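Local coordinates for alginate lyase AlgAT5 (Defluviitalea, PDB 5ZQI), which probably cleaves alginate by beta-elimination, as a polysaccharide lyase of family 7 built on a beta-sandwich fold, at residues 70-76 against 107-113; 119-125 against 236-242; 178-183 against 194-200. One frame throughout, in Å; residues are numbered along the deposited sequence.

The three contacts are spread over a two-sheet antiparallel sandwich. Contact 2 lies near the centre of the folded protein and pairs strands of the larger sheet. Contact 1 joins two loops at the border of the sandwich, its centre about 12 Å from that of contact 2. The two touch: Thr-113 bonds Arg-120, and strand 67-70 pairs with strand 120-127. Contact 3 sits at the far end of the same larger sheet, its centre about 20 Å from contact 2 and 26 Å from contact 1. Contact 1 closes first along the chain. Both segments of contact 3 then fall between those of contact 2, so the central strand pair brings together distant parts of the sequence.

Contact 1. Residues 70-76 against 107-113; sequences TLPINDA and HCGGDTT
Pro-72 and Asp-111 are joined by a backbone hydrogen bond. Asp-111 N reaches Pro-72 O at 2.8 Å, but the bond is bent and the donor stands above the carbonyl plane. This is the tight part of the contact. Gly-110 CA lies 3.2 Å from Pro-72 O, and a beta carbon on Gly-110 would clash with that oxygen. Gly-110 also closes the type I turn that starts at His-107. The His-107 ring turns its edge to Ile-73, with CE1 4.0 Å from Ile-73 CG2. Its CG stands between the backbone N and the carbonyl carbon (chi1 59°), which lays one ring face over Gly-110 N. The ring also meets that of Tyr-92. A small apolar cluster forms further along, where Thr-113 CG2 touches both Thr-70 CG2 (3.8 Å) and Ala-76 CB (3.9 Å). Thr-113 OG1 is bonded to Arg-120. A water lies between Leu-71 O and Asp-111 O, within bonding distance of both.

The other side is wetter. Asn-74, Asp-75 and Ala-76 all have left-handed helical backbone angles, and this turn brings Asp-75 N to Asp-111 OD2 at 2.9 Å. The carboxylate is met on its anti side, 28° out of plane. A different water links Asn-74 N to the same oxygen. Asp-75 OD1 is only 4.0 Å from Asp-111 OD2, a like-charge approach probably eased by solvent. Segment 70-76 follows strand 67-70 of the larger sheet, and 107-113 follows strand 102-107 of the smaller one, so this is loop packing where the two sheets of a beta-sandwich are bridged.

Contact 2. Residues 119-125 against 236-242; sequences PRCELRE and YFKAGMY
Glu-122 OE1 is gripped by two cations. Lys-238 NZ donates to Glu-122 OE1 at 2.7 Å, from above the carboxylate plane. Arg-120 NH1 reaches Glu-122 OE1 at 2.9 Å from the opposite face, on the syn side, and holds the oxygen in its own guanidinium plane. The extended Glu-122 chain runs across Lys-238 at about a right angle, which brings OE1 to the ammonium.

Two cation-pi stacks flank this network. The Arg-120 guanidinium lies over a face of Tyr-242, planes 25° apart, with CZ 3.8 Å from the ring centroid. Arg-124 lies flatter on Tyr-236, planes 9° apart, with CZ 3.5 Å from the centroid. Its chain bends at chi2 (-82°) to bring the group over the ring. Arg-124 NH2 also bonds Glu-125 O and Ala-134 O.

The strands carrying these groups hold the family 7 signatures, RCELR in 119-125 and YFKAGMY in 236-242. In relatives these motifs line the alginate-binding groove, and the polar face here is consistent with that. Antiparallel backbone bonds set the register, with Cys-121 opposite Met-241 and Leu-123 opposite Ala-239. At the corner, Gly-240 packs so close to Cys-121 O and Glu-122 CA that a beta carbon would clash. At Glu-125 the backbone N still bonds Phe-237 O, while the side chain's OE1 accepts Phe-237 N at 3.0 Å through its anti lone pair.

A second shell positions the first. Gln-165 bonds Glu-122 OE2, and a water ties Lys-238 NZ to Glu-122 O. Ser-116 holds Tyr-242 OH, while Trp-136 and His-268 bond the Glu-125 carboxylate. On the other face, Leu-123 packs against Leu-264 and Met-241 against Asn-259, both of strand 256-269.

Contact 3. Residues 178-183 against 194-200; sequences LEGNHL and DLDTDYE
A classic beta bulge joins these segments, with Leu-195 and Asp-196 both facing Leu-183. Leu-183 O accepts from Leu-195 N at 2.8 Å and from Asp-196 N at 3.0 Å, both from the same face of its plane. Leu-183 N returns a bond to Asp-196 O. The Leu-183 side chain packs obliquely on Leu-195, CD2 to CB 4.1 Å.

Beside the bulge, His-182 NE2 donates to Asp-194 OD1 at 2.8 Å. The bond is nearly straight (172°) and lies in the ring plane, but it meets the carboxylate from above, with the two planes 88° apart. The ring reaches Asp-194 because CG is anti to the backbone N (chi1 -177°). A leucine in place of His-182 would probably leave Asp-194 OD1 without this donor and its carboxylate freer to turn.

Asn-181 grips Tyr-199 twice. Its ND2 reaches Tyr-199 O at 2.7 Å, and its O accepts Tyr-199 N at 2.9 Å. A water also links Tyr-199 O to Gly-180 O. The Tyr-199 side chain crosses Leu-178 at about a right angle, CD2 to CD1 3.8 Å, while its hydroxyl bonds Thr-203 and Ile-151. Asp-196 OD1 accepts Asp-198 N in an Asx turn; OD2 bonds Tyr-220 OH. The type II' turn of a beta-hairpin, residues 179-182, is thus tied to the loop that crosses from one sheet of the sandwich to the other.

Contact 1. Residues 70-76 against 107-113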
loop_
_atom_site.group_PDB
_atom_site.type_symbol
_atom_site.label_atom_id
_atom_site.label_comp_id
_atom_site.label_asym_id
_atom_site.label_seq_id
_atom_site.Cartn_x
_atom_site.Cartn_y
_atom_site.Cartn_z
ATOM N N THR A 70 3.933 7.607 5.733
ATOM C CA THR A 70 5.178 8.118 5.164
ATOM C C THR A 70 4.874 8.923 3.904
ATOM O O THR A 70 4.104 8.471 3.045
ATOM C CB THR A 70 6.155 7.001 4.841
ATOM O OG1 THR A 70 6.400 6.241 6.039
ATOM C CG2 THR A 70 7.474 7.581 4.275
ATOM N N LEU A 71 5.466 10.124 3.803
ATOM C CA LEU A 71 5.263 11.048 2.700
ATOM C C LEU A 71 6.346 10.948 1.642
ATOM O O LEU A 71 7.430 10.399 1.866
ATOM C CB LEU A 71 5.251 12.480 3.236
ATOM C CG LEU A 71 4.082 12.887 4.132
ATOM C CD1 LEU A 71 4.355 14.242 4.801
ATOM C CD2 LEU A 71 2.776 12.917 3.399
ATOM N N PRO A 72 6.053 11.491 0.424
ATOM C CA PRO A 72 7.090 11.552 -0.618
ATOM C C PRO A 72 7.895 12.850 -0.645
ATOM O O PRO A 72 8.604 13.159 -1.617
ATOM C CB PRO A 72 6.281 11.403 -1.912
ATOM C CG PRO A 72 4.977 12.118 -1.552
ATOM C CD PRO A 72 4.692 11.748 -0.108
ATOM N N ILE A 73 7.783 13.620 0.438
ATOM C CA ILE A 73 8.443 14.919 0.577
ATOM C C ILE A 73 9.023 15.010 1.981
ATOM O O ILE A 73 8.852 14.107 2.797
ATOM C CB ILE A 73 7.496 16.115 0.312
ATOM C CG1 ILE A 73 6.317 16.024 1.265
ATOM C CG2 ILE A 73 7.065 16.127 -1.153
ATOM C CD1 ILE A 73 5.462 17.314 1.298
ATOM N N ASN A 74 9.721 16.128 2.256
ATOM C CA ASN A 74 10.219 16.429 3.601
ATOM C C ASN A 74 11.089 15.303 4.151
ATOM O O ASN A 74 10.998 14.945 5.330
ATOM C CB ASN A 74 9.059 16.736 4.546
ATOM C CG ASN A 74 8.206 17.909 4.068
ATOM O OD1 ASN A 74 8.657 18.771 3.311
ATOM N ND2 ASN A 74 6.959 17.920 4.488
ATOM N N ASP A 75 11.991 14.791 3.319
ATOM C CA ASP A 75 12.886 13.703 3.713
ATOM C C ASP A 75 12.098 12.460 4.120
ATOM O O ASP A 75 12.457 11.751 5.053
ATOM C CB ASP A 75 13.835 14.168 4.817
ATOM C CG ASP A 75 14.714 15.322 4.361
ATOM O OD1 ASP A 75 15.235 15.252 3.216
ATOM O OD2 ASP A 75 14.878 16.306 5.124
ATOM N N ALA A 76 11.031 12.160 3.373
ATOM C CA ALA A 76 10.168 11.011 3.659
ATOM C C ALA A 76 9.651 11.069 5.101
ATOM O O ALA A 76 9.667 10.090 5.854
ATOM C CB ALA A 76 10.906 9.699 3.363
ATOM N N HIS A 107 5.275 11.092 -6.464
ATOM C CA HIS A 107 5.931 11.458 -7.714
ATOM C C HIS A 107 7.352 10.918 -7.787
ATOM O O HIS A 107 8.006 10.704 -6.773
ATOM C CB HIS A 107 5.940 12.980 -7.883
ATOM C CG HIS A 107 6.633 13.714 -6.775
ATOM N ND1 HIS A 107 6.347 13.500 -5.441
ATOM C CD2 HIS A 107 7.614 14.645 -6.809
ATOM C CE1 HIS A 107 7.125 14.277 -4.704
ATOM N NE2 HIS A 107 7.891 14.990 -5.511
ATOM N N CYS A 108 7.829 10.731 -9.022
ATOM C CA CYS A 108 9.113 10.061 -9.247
ATOM C C CYS A 108 10.284 10.860 -8.717
ATOM O O CYS A 108 11.347 10.286 -8.443
ATOM C CB CYS A 108 9.276 9.756 -10.742
ATOM S SG CYS A 108 8.078 8.542 -11.372
ATOM N N GLY A 109 10.127 12.163 -8.567
ATOM C CA GLY A 109 11.145 13.000 -7.978
ATOM C C GLY A 109 11.083 13.104 -6.477
ATOM O O GLY A 109 11.877 13.839 -5.883
ATOM N N GLY A 110 10.206 12.345 -5.836
ATOM C CA GLY A 110 10.031 12.481 -4.405
ATOM C C GLY A 110 11.206 11.973 -3.587
ATOM O O GLY A 110 12.051 11.205 -4.042
ATOM N N ASP A 111 11.231 12.414 -2.330
ATOM C CA ASP A 111 12.188 11.904 -1.358
ATOM C C ASP A 111 11.862 10.457 -1.026
ATOM O O ASP A 111 10.708 10.015 -1.135
ATOM C CB ASP A 111 12.176 12.761 -0.092
ATOM C CG ASP A 111 12.632 14.174 -0.343
ATOM O OD1 ASP A 111 13.346 14.419 -1.340
ATOM O OD2 ASP A 111 12.291 15.053 0.474
ATOM N N THR A 112 12.895 9.708 -0.655
ATOM C CA THR A 112 12.749 8.283 -0.392
ATOM C C THR A 112 13.187 7.927 1.024
ATOM O O THR A 112 14.027 8.594 1.631
ATOM C CB THR A 112 13.552 7.438 -1.393
ATOM O OG1 THR A 112 14.954 7.743 -1.302
ATOM C CG2 THR A 112 13.086 7.700 -2.824
ATOM N N THR A 113 12.607 6.848 1.544
ATOM C CA THR A 113 13.027 6.333 2.831
ATOM C C THR A 113 14.434 5.739 2.763
ATOM O O THR A 113 14.933 5.352 1.698
ATOM C CB THR A 113 12.073 5.242 3.323
ATOM O OG1 THR A 113 12.015 4.189 2.347
ATOM C CG2 THR A 113 10.696 5.768 3.514
HETATM O O HOH W 1 8.888 8.498 0.162
HETATM O O HOH W 2 10.632 17.826 0.154
#

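Contact 2. Residues 119-125 against 236-242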
loop_
_atom_site.group_PDB
_atom_site.type_symbol
_atom_site.label_atom_id
_atom_site.label_comp_id
_atom_site.label_asym_id
_atom_site.label_seq_id
_atom_site.Cartn_x
_atom_site.Cartn_y
_atom_site.Cartn_z
ATOM N N PRO A 119 9.989 6.435 -4.182
ATOM C CA PRO A 119 9.158 7.280 -3.306
ATOM C C PRO A 119 7.803 6.672 -3.011
ATOM O O PRO A 119 7.272 5.857 -3.768
ATOM C CB PRO A 119 9.002 8.551 -4.138
ATOM C CG PRO A 119 9.007 8.037 -5.586
ATOM C CD PRO A 119 9.947 6.871 -5.595
ATOM N N ARG A 120 7.234 7.108 -1.891
ATOM C CA ARG A 120 5.952 6.576 -1.472
ATOM C C ARG A 120 5.119 7.630 -0.761
ATOM O O ARG A 120 5.632 8.579 -0.182
ATOM C CB ARG A 120 6.116 5.363 -0.538
ATOM C CG ARG A 120 6.526 5.717 0.863
ATOM C CD ARG A 120 6.944 4.496 1.638
ATOM N NE ARG A 120 8.283 4.042 1.302
ATOM C CZ ARG A 120 8.642 2.779 1.065
ATOM N NH1 ARG A 120 7.752 1.802 1.055
ATOM N NH2 ARG A 120 9.912 2.527 0.846
ATOM N N CYS A 121 3.799 7.405 -0.798
ATOM C CA CYS A 121 2.837 8.022 0.120
ATOM C C CYS A 121 2.024 6.847 0.655
ATOM O O CYS A 121 1.127 6.340 -0.042
ATOM C CB CYS A 121 1.978 9.052 -0.557
ATOM S SG CYS A 121 1.028 9.946 0.696
ATOM N N GLU A 122 2.415 6.345 1.838
ATOM C CA GLU A 122 2.045 4.989 2.219
ATOM C C GLU A 122 1.843 4.850 3.712
ATOM O O GLU A 122 2.641 5.367 4.507
ATOM C CB GLU A 122 3.138 4.006 1.760
ATOM C CG GLU A 122 2.645 2.551 1.581
ATOM C CD GLU A 122 3.756 1.570 1.214
ATOM O OE1 GLU A 122 4.924 1.781 1.617
ATOM O OE2 GLU A 122 3.486 0.566 0.505
ATOM N N LEU A 123 0.777 4.127 4.068
ATOM C CA LEU A 123 0.473 3.803 5.456
ATOM C C LEU A 123 1.205 2.531 5.907
ATOM O O LEU A 123 1.301 1.559 5.172
ATOM C CB LEU A 123 -1.045 3.619 5.644
ATOM C CG LEU A 123 -1.928 4.818 5.313
ATOM C CD1 LEU A 123 -3.395 4.370 5.230
ATOM C CD2 LEU A 123 -1.769 5.920 6.282
ATOM N N ARG A 124 1.695 2.552 7.150
ATOM C CA ARG A 124 2.408 1.458 7.805
ATOM C C ARG A 124 1.645 1.065 9.061
ATOM O O ARG A 124 1.292 1.923 9.872
ATOM C CB ARG A 124 3.824 1.906 8.130
ATOM C CG ARG A 124 4.822 0.858 8.642
ATOM C CD ARG A 124 4.681 0.578 10.135
ATOM N NE ARG A 124 5.911 -0.069 10.615
ATOM C CZ ARG A 124 5.971 -1.176 11.336
ATOM N NH1 ARG A 124 7.165 -1.659 11.690
ATOM N NH2 ARG A 124 4.865 -1.772 11.752
ATOM N N GLU A 125 1.372 -0.229 9.209
ATOM C CA GLU A 125 0.507 -0.709 10.274
ATOM C C GLU A 125 1.093 -0.465 11.655
ATOM O O GLU A 125 2.220 -0.855 11.934
ATOM C CB GLU A 125 0.281 -2.225 10.080
ATOM C CG GLU A 125 -0.768 -2.791 11.025
ATOM C CD GLU A 125 -0.800 -4.281 11.123
ATOM O OE1 GLU A 125 -0.106 -4.963 10.348
ATOM O OE2 GLU A 125 -1.578 -4.789 11.966
ATOM N N TYR A 236 4.169 -6.827 9.066
ATOM C CA TYR A 236 3.178 -5.767 9.193
ATOM C C TYR A 236 2.648 -5.409 7.810
ATOM O O TYR A 236 3.294 -5.631 6.781
ATOM C CB TYR A 236 3.769 -4.536 9.894
ATOM C CG TYR A 236 5.059 -3.996 9.300
ATOM C CD1 TYR A 236 6.304 -4.521 9.675
ATOM C CD2 TYR A 236 5.044 -2.954 8.396
ATOM C CE1 TYR A 236 7.458 -4.040 9.133
ATOM C CE2 TYR A 236 6.216 -2.470 7.844
ATOM C CZ TYR A 236 7.412 -3.003 8.248
ATOM O OH TYR A 236 8.587 -2.507 7.723
ATOM N N PHE A 237 1.445 -4.854 7.807
ATOM C CA PHE A 237 0.789 -4.447 6.571
ATOM C C PHE A 237 1.189 -3.031 6.170
ATOM O O PHE A 237 1.521 -2.187 7.025
ATOM C CB PHE A 237 -0.747 -4.512 6.707
ATOM C CG PHE A 237 -1.309 -5.921 6.782
ATOM C CD1 PHE A 237 -1.124 -6.824 5.745
ATOM C CD2 PHE A 237 -2.068 -6.309 7.871
ATOM C CE1 PHE A 237 -1.634 -8.115 5.821
ATOM C CE2 PHE A 237 -2.606 -7.599 7.942
ATOM C CZ PHE A 237 -2.401 -8.484 6.906
ATOM N N LYS A 238 1.096 -2.771 4.856
ATOM C CA LYS A 238 1.212 -1.431 4.298
ATOM C C LYS A 238 0.162 -1.242 3.223
ATOM O O LYS A 238 -0.201 -2.199 2.558
ATOM C CB LYS A 238 2.590 -1.152 3.659
ATOM C CG LYS A 238 3.769 -1.517 4.561
ATOM C CD LYS A 238 5.039 -0.855 4.033
ATOM C CE LYS A 238 5.082 0.584 4.628
ATOM N NZ LYS A 238 6.140 1.446 4.059
ATOM N N ALA A 239 -0.314 -0.002 3.047
ATOM C CA ALA A 239 -1.279 0.307 1.997
ATOM C C ALA A 239 -1.096 1.763 1.597
ATOM O O ALA A 239 -0.771 2.617 2.431
ATOM C CB ALA A 239 -2.716 0.071 2.472
ATOM N N GLY A 240 -1.352 2.050 0.331
ATOM C CA GLY A 240 -1.217 3.385 -0.202
ATOM C C GLY A 240 -0.589 3.324 -1.570
ATOM O O GLY A 240 -0.943 2.453 -2.385
ATOM N N MET A 241 0.365 4.223 -1.820
ATOM C CA MET A 241 1.045 4.297 -3.114
ATOM C C MET A 241 2.552 4.253 -2.948
ATOM O O MET A 241 3.137 5.127 -2.304
ATOM C CB MET A 241 0.620 5.586 -3.856
ATOM C CG MET A 241 1.381 5.884 -5.152
ATOM S SD MET A 241 1.443 4.494 -6.318
ATOM C CE MET A 241 -0.312 4.197 -6.579
ATOM N N TYR A 242 3.177 3.243 -3.546
ATOM C CA TYR A 242 4.636 3.039 -3.541
ATOM C C TYR A 242 5.060 2.999 -5.000
ATOM O O TYR A 242 4.875 1.987 -5.689
ATOM C CB TYR A 242 4.980 1.771 -2.777
ATOM C CG TYR A 242 6.437 1.468 -2.552
ATOM C CD1 TYR A 242 7.415 2.460 -2.620
ATOM C CD2 TYR A 242 6.833 0.179 -2.251
ATOM C CE1 TYR A 242 8.752 2.169 -2.377
ATOM C CE2 TYR A 242 8.145 -0.110 -2.024
ATOM C CZ TYR A 242 9.088 0.879 -2.079
ATOM O OH TYR A 242 10.436 0.569 -1.852
HETATM O O HOH W 3 4.914 3.903 5.484
#

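Contact 3. Residues 178-183 against 194-200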
loop_
_atom_site.group_PDB
_atom_site.type_symbol
_atom_site.label_atom_id
_atom_site.label_comp_id
_atom_site.label_asym_id
_atom_site.label_seq_id
_atom_site.Cartn_x
_atom_site.Cartn_y
_atom_site.Cartn_z
ATOM N N LEU A 178 1.137 -3.342 -9.880
ATOM C CA LEU A 178 0.594 -3.080 -11.211
ATOM C C LEU A 178 1.731 -2.628 -12.113
ATOM O O LEU A 178 2.445 -1.680 -11.781
ATOM C CB LEU A 178 -0.503 -2.029 -11.173
ATOM C CG LEU A 178 -1.159 -1.798 -12.536
ATOM C CD1 LEU A 178 -2.023 -2.941 -13.016
ATOM C CD2 LEU A 178 -1.975 -0.486 -12.476
ATOM N N GLU A 179 1.888 -3.297 -13.252
ATOM C CA GLU A 179 2.833 -2.918 -14.300
ATOM C C GLU A 179 1.962 -2.762 -15.547
ATOM O O GLU A 179 1.530 -3.758 -16.127
ATOM C CB GLU A 179 3.926 -3.965 -14.488
ATOM C CG GLU A 179 4.743 -4.180 -13.235
ATOM C CD GLU A 179 5.884 -5.125 -13.391
ATOM O OE1 GLU A 179 5.942 -5.902 -14.373
ATOM O OE2 GLU A 179 6.747 -5.129 -12.487
ATOM N N GLY A 180 1.683 -1.542 -15.945
ATOM C CA GLY A 180 0.784 -1.319 -17.075
ATOM C C GLY A 180 -0.613 -1.844 -16.786
ATOM O O GLY A 180 -1.261 -1.424 -15.816
ATOM N N ASN A 181 -1.101 -2.781 -17.614
ATOM C CA ASN A 181 -2.391 -3.425 -17.398
ATOM C C ASN A 181 -2.297 -4.755 -16.648
ATOM O O ASN A 181 -3.310 -5.454 -16.526
ATOM C CB ASN A 181 -3.096 -3.646 -18.755
ATOM C CG ASN A 181 -3.293 -2.369 -19.531
ATOM O OD1 ASN A 181 -2.709 -2.177 -20.604
ATOM N ND2 ASN A 181 -4.148 -1.491 -19.020
ATOM N N HIS A 182 -1.128 -5.079 -16.099
ATOM C CA HIS A 182 -0.839 -6.360 -15.455
ATOM C C HIS A 182 -0.761 -6.189 -13.936
ATOM O O HIS A 182 0.217 -5.653 -13.394
ATOM C CB HIS A 182 0.467 -6.925 -16.018
ATOM C CG HIS A 182 0.828 -8.267 -15.476
ATOM N ND1 HIS A 182 2.108 -8.776 -15.547
ATOM C CD2 HIS A 182 0.064 -9.230 -14.912
ATOM C CE1 HIS A 182 2.111 -9.997 -15.043
ATOM N NE2 HIS A 182 0.890 -10.289 -14.638
ATOM N N LEU A 183 -1.800 -6.671 -13.239
ATOM C CA LEU A 183 -1.911 -6.616 -11.785
ATOM C C LEU A 183 -1.612 -8.003 -11.233
ATOM O O LEU A 183 -2.259 -8.970 -11.627
ATOM C CB LEU A 183 -3.317 -6.161 -11.415
ATOM C CG LEU A 183 -3.558 -5.928 -9.944
ATOM C CD1 LEU A 183 -2.834 -4.699 -9.400
ATOM C CD2 LEU A 183 -5.052 -5.785 -9.593
ATOM N N ASP A 194 -0.990 -14.028 -10.952
ATOM C CA ASP A 194 -1.771 -12.966 -11.558
ATOM C C ASP A 194 -3.022 -12.665 -10.747
ATOM O O ASP A 194 -3.686 -13.571 -10.239
ATOM C CB ASP A 194 -2.178 -13.386 -12.975
ATOM C CG ASP A 194 -1.038 -13.317 -13.971
ATOM O OD1 ASP A 194 0.041 -12.776 -13.624
ATOM O OD2 ASP A 194 -1.224 -13.821 -15.095
ATOM N N LEU A 195 -3.349 -11.381 -10.639
ATOM C CA LEU A 195 -4.671 -10.968 -10.202
ATOM C C LEU A 195 -5.554 -10.567 -11.383
ATOM O O LEU A 195 -6.720 -10.938 -11.420
ATOM C CB LEU A 195 -4.570 -9.806 -9.197
ATOM C CG LEU A 195 -3.700 -10.058 -7.962
ATOM C CD1 LEU A 195 -3.708 -8.821 -7.055
ATOM C CD2 LEU A 195 -4.179 -11.287 -7.171
ATOM N N ASP A 196 -5.011 -9.833 -12.352
ATOM C CA ASP A 196 -5.789 -9.301 -13.463
ATOM C C ASP A 196 -4.809 -8.981 -14.579
ATOM O O ASP A 196 -3.947 -8.118 -14.404
ATOM C CB ASP A 196 -6.562 -8.041 -13.033
ATOM C CG ASP A 196 -7.635 -7.630 -14.011
ATOM O OD1 ASP A 196 -7.561 -8.020 -15.199
ATOM O OD2 ASP A 196 -8.570 -6.891 -13.593
ATOM N N THR A 197 -4.951 -9.626 -15.729
ATOM C CA THR A 197 -4.085 -9.336 -16.863
ATOM C C THR A 197 -4.666 -8.276 -17.799
ATOM O O THR A 197 -4.052 -7.962 -18.832
ATOM C CB THR A 197 -3.798 -10.607 -17.680
ATOM O OG1 THR A 197 -5.029 -11.224 -18.078
ATOM C CG2 THR A 197 -2.968 -11.594 -16.869
ATOM N N ASP A 198 -5.795 -7.667 -17.432
ATOM C CA ASP A 198 -6.474 -6.679 -18.259
ATOM C C ASP A 198 -6.987 -5.549 -17.368
ATOM O O ASP A 198 -8.156 -5.174 -17.416
ATOM C CB ASP A 198 -7.603 -7.339 -19.047
ATOM C CG ASP A 198 -8.330 -6.376 -19.996
ATOM O OD1 ASP A 198 -7.677 -5.619 -20.762
ATOM O OD2 ASP A 198 -9.587 -6.413 -19.999
ATOM N N TYR A 199 -6.124 -5.000 -16.516
ATOM C CA TYR A 199 -6.538 -3.978 -15.570
ATOM C C TYR A 199 -6.499 -2.604 -16.229
ATOM O O TYR A 199 -5.442 -2.151 -16.689
ATOM C CB TYR A 199 -5.664 -3.955 -14.307
ATOM C CG TYR A 199 -6.140 -2.902 -13.332
ATOM C CD1 TYR A 199 -7.210 -3.156 -12.497
ATOM C CD2 TYR A 199 -5.543 -1.655 -13.273
ATOM C CE1 TYR A 199 -7.680 -2.203 -11.632
ATOM C CE2 TYR A 199 -6.020 -0.686 -12.419
ATOM C CZ TYR A 199 -7.111 -0.956 -11.624
ATOM O OH TYR A 199 -7.612 0.018 -10.790
ATOM N N GLU A 200 -7.650 -1.937 -16.260
ATOM C CA GLU A 200 -7.757 -0.587 -16.796
ATOM C C GLU A 200 -7.775 0.433 -15.663
ATOM O O GLU A 200 -8.513 0.274 -14.694
ATOM C CB GLU A 200 -9.015 -0.441 -17.651
ATOM C CG GLU A 200 -9.087 -1.349 -18.847
ATOM C CD GLU A 200 -10.368 -1.142 -19.638
ATOM O OE1 GLU A 200 -10.947 -0.033 -19.537
ATOM O OE2 GLU A 200 -10.794 -2.083 -20.350
HETATM O O HOH W 4 -3.523 -0.093 -16.051
#